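Local coordinates for thioredoxin reductase (Clostridium acetobutylicum ATCC 824, PDB 6GNA), which probably reduces thioredoxin as a flavoenzyme that carries FAD and takes its electrons from ferredoxin rather than from a pyridine nucleotide, at residues E159-A164 with Y180-A185. Sequence-based numbering, arbitrary orientation.
Sequences EANYLA and YQLVSA
The carboxamide of Asn161 is the flat group here, and Val183 lies over one of its faces, with CG1 4.0 Å from Asn161 CG. Leu182 approaches obliquely from the opposite side of the amide plane, its CD2 3.6 Å from Asn161 OD1, while Gln181 O sits at the NH2 edge. The amide NH2 donates from Asn161 ND2 to Gln181 O at 3.1 Å, a nearly straight bond (171°) that lies in both the amide plane and the carbonyl plane, on a lone pair. Its oxygen receives the amide of Val183, Val183 N to Asn161 OD1 at 2.9 Å, with the donor tilted 44° out of the carbonyl plane, on the face Val183 covers. Asparagine suits the place because it offers donor and acceptor side by side; with CG anti to the carbonyl carbon (chi1 -68°) it reaches the backbone groups flanking Leu182. Alanine methyls, short enough for close approach, make the apolar contacts beside it. Ala160 CB packs against Leu182 CD2 at 3.9 Å, and Ala164 CB meets Val183 CG2 and Ala185 CB, each at 4.2 Å. The branched Leu182 also reaches inward to Tyr172 and Ile188, on the neighbouring strands. One residue back, Gln181 centres an inverse gamma turn; its side-chain oxygen is hydrogen-bonded to Lys154, just before helix 155-163, and its backbone N to Glu157 in the helix. The contact thus joins the helix of a beta-alpha-beta crossover to the loop leading into edge strand 186-188 of a five-stranded parallel sheet. Chemically, one side chain satisfies two backbone groups of an irregular segment, which probably helps hold its path, with aliphatic groups flanking the polar pair.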
loop_
_atom_site.group_PDB
_atom_site.type_symbol
_atom_site.label_atom_id
_atom_site.label_comp_id
_atom_site.label_asym_id
_atom_site.label_seq_id
_atom_site.Cartn_x
_atom_site.Cartn_y
_atom_site.Cartn_z
ATOM N N GLU A 159 -30.369 8.911 -16.018
ATOM C CA GLU A 159 -29.967 9.943 -16.964
ATOM C C GLU A 159 -30.809 9.859 -18.223
ATOM O O GLU A 159 -31.199 10.887 -18.779
ATOM C CB GLU A 159 -28.480 9.812 -17.290
ATOM C CG GLU A 159 -27.570 10.029 -16.076
ATOM C CD GLU A 159 -26.149 10.354 -16.448
ATOM O OE1 GLU A 159 -25.957 11.126 -17.401
ATOM O OE2 GLU A 159 -25.215 9.851 -15.781
ATOM N N ALA A 160 -31.090 8.642 -18.688
ATOM C CA ALA A 160 -31.984 8.477 -19.835
ATOM C C ALA A 160 -33.352 9.088 -19.558
ATOM O O ALA A 160 -33.932 9.751 -20.425
ATOM C CB ALA A 160 -32.135 6.989 -20.152
ATOM N N ASN A 161 -33.902 8.841 -18.368
ATOM C CA ASN A 161 -35.208 9.403 -18.036
ATOM C C ASN A 161 -35.172 10.922 -18.064
ATOM O O ASN A 161 -36.121 11.563 -18.532
ATOM C CB ASN A 161 -35.674 8.900 -16.672
ATOM C CG ASN A 161 -35.986 7.425 -16.677
ATOM O OD1 ASN A 161 -36.341 6.864 -17.714
ATOM N ND2 ASN A 161 -35.820 6.783 -15.529
ATOM N N TYR A 162 -34.101 11.514 -17.538
ATOM C CA TYR A 162 -33.987 12.966 -17.563
ATOM C C TYR A 162 -33.883 13.476 -18.993
ATOM O O TYR A 162 -34.513 14.477 -19.353
ATOM C CB TYR A 162 -32.766 13.402 -16.749
ATOM C CG TYR A 162 -32.581 14.902 -16.707
ATOM C CD1 TYR A 162 -33.406 15.697 -15.919
ATOM C CD2 TYR A 162 -31.593 15.526 -17.456
ATOM C CE1 TYR A 162 -33.253 17.071 -15.879
ATOM C CE2 TYR A 162 -31.435 16.906 -17.426
ATOM C CZ TYR A 162 -32.268 17.671 -16.631
ATOM O OH TYR A 162 -32.123 19.041 -16.584
ATOM N N LEU A 163 -33.072 12.818 -19.821
ATOM C CA LEU A 163 -32.898 13.294 -21.186
ATOM C C LEU A 163 -34.183 13.205 -21.979
ATOM O O LEU A 163 -34.372 13.979 -22.916
ATOM C CB LEU A 163 -31.795 12.512 -21.901
ATOM C CG LEU A 163 -30.419 13.182 -21.946
ATOM C CD1 LEU A 163 -30.463 14.432 -22.813
ATOM C CD2 LEU A 163 -29.923 13.524 -20.540
ATOM N N ALA A 164 -35.074 12.274 -21.625
ATOM C CA ALA A 164 -36.323 12.143 -22.367
ATOM C C ALA A 164 -37.190 13.386 -22.247
ATOM O O ALA A 164 -38.093 13.580 -23.066
ATOM C CB ALA A 164 -37.078 10.904 -21.893
ATOM N N TYR A 180 -35.212 -2.704 -16.255
ATOM C CA TYR A 180 -34.775 -1.325 -16.460
ATOM C C TYR A 180 -35.920 -0.377 -16.118
ATOM O O TYR A 180 -37.001 -0.459 -16.711
ATOM C CB TYR A 180 -34.319 -1.127 -17.907
ATOM C CG TYR A 180 -33.394 -2.221 -18.402
ATOM C CD1 TYR A 180 -32.117 -2.379 -17.870
ATOM C CD2 TYR A 180 -33.796 -3.096 -19.400
ATOM C CE1 TYR A 180 -31.272 -3.377 -18.317
ATOM C CE2 TYR A 180 -32.961 -4.105 -19.851
ATOM C CZ TYR A 180 -31.696 -4.239 -19.311
ATOM O OH TYR A 180 -30.866 -5.243 -19.762
ATOM N N GLN A 181 -35.675 0.540 -15.183
ATOM C CA GLN A 181 -36.712 1.449 -14.697
ATOM C C GLN A 181 -36.671 2.733 -15.524
ATOM O O GLN A 181 -36.107 3.758 -15.125
ATOM C CB GLN A 181 -36.532 1.719 -13.207
ATOM C CG GLN A 181 -36.899 0.527 -12.326
ATOM C CD GLN A 181 -35.823 -0.540 -12.297
ATOM O OE1 GLN A 181 -34.668 -0.247 -12.052
ATOM N NE2 GLN A 181 -36.212 -1.791 -12.520
ATOM N N LEU A 182 -37.291 2.657 -16.698
ATOM C CA LEU A 182 -37.271 3.727 -17.687
ATOM C C LEU A 182 -38.692 4.170 -17.997
ATOM O O LEU A 182 -39.605 3.345 -18.070
ATOM C CB LEU A 182 -36.608 3.230 -18.979
ATOM C CG LEU A 182 -35.143 2.803 -18.853
ATOM C CD1 LEU A 182 -34.700 2.001 -20.060
ATOM C CD2 LEU A 182 -34.271 4.026 -18.688
ATOM N N VAL A 183 -38.868 5.481 -18.198
ATOM C CA VAL A 183 -40.150 5.999 -18.664
ATOM C C VAL A 183 -40.441 5.476 -20.067
ATOM O O VAL A 183 -39.538 5.107 -20.829
ATOM C CB VAL A 183 -40.164 7.537 -18.631
ATOM C CG1 VAL A 183 -39.924 8.047 -17.206
ATOM C CG2 VAL A 183 -39.120 8.094 -19.591
ATOM N N SER A 184 -41.730 5.457 -20.419
ATOM C CA SER A 184 -42.153 4.862 -21.682
ATOM C C SER A 184 -41.554 5.585 -22.885
ATOM O O SER A 184 -41.400 4.981 -23.950
ATOM C CB SER A 184 -43.681 4.850 -21.780
ATOM O OG SER A 184 -44.205 6.154 -21.619
ATOM N N ALA A 185 -41.220 6.868 -22.744
ATOM C CA ALA A 185 -40.629 7.612 -23.854
ATOM C C ALA A 185 -39.240 7.102 -24.239
ATOM O O ALA A 185 -38.787 7.378 -25.355
ATOM C CB ALA A 185 -40.549 9.097 -23.510
#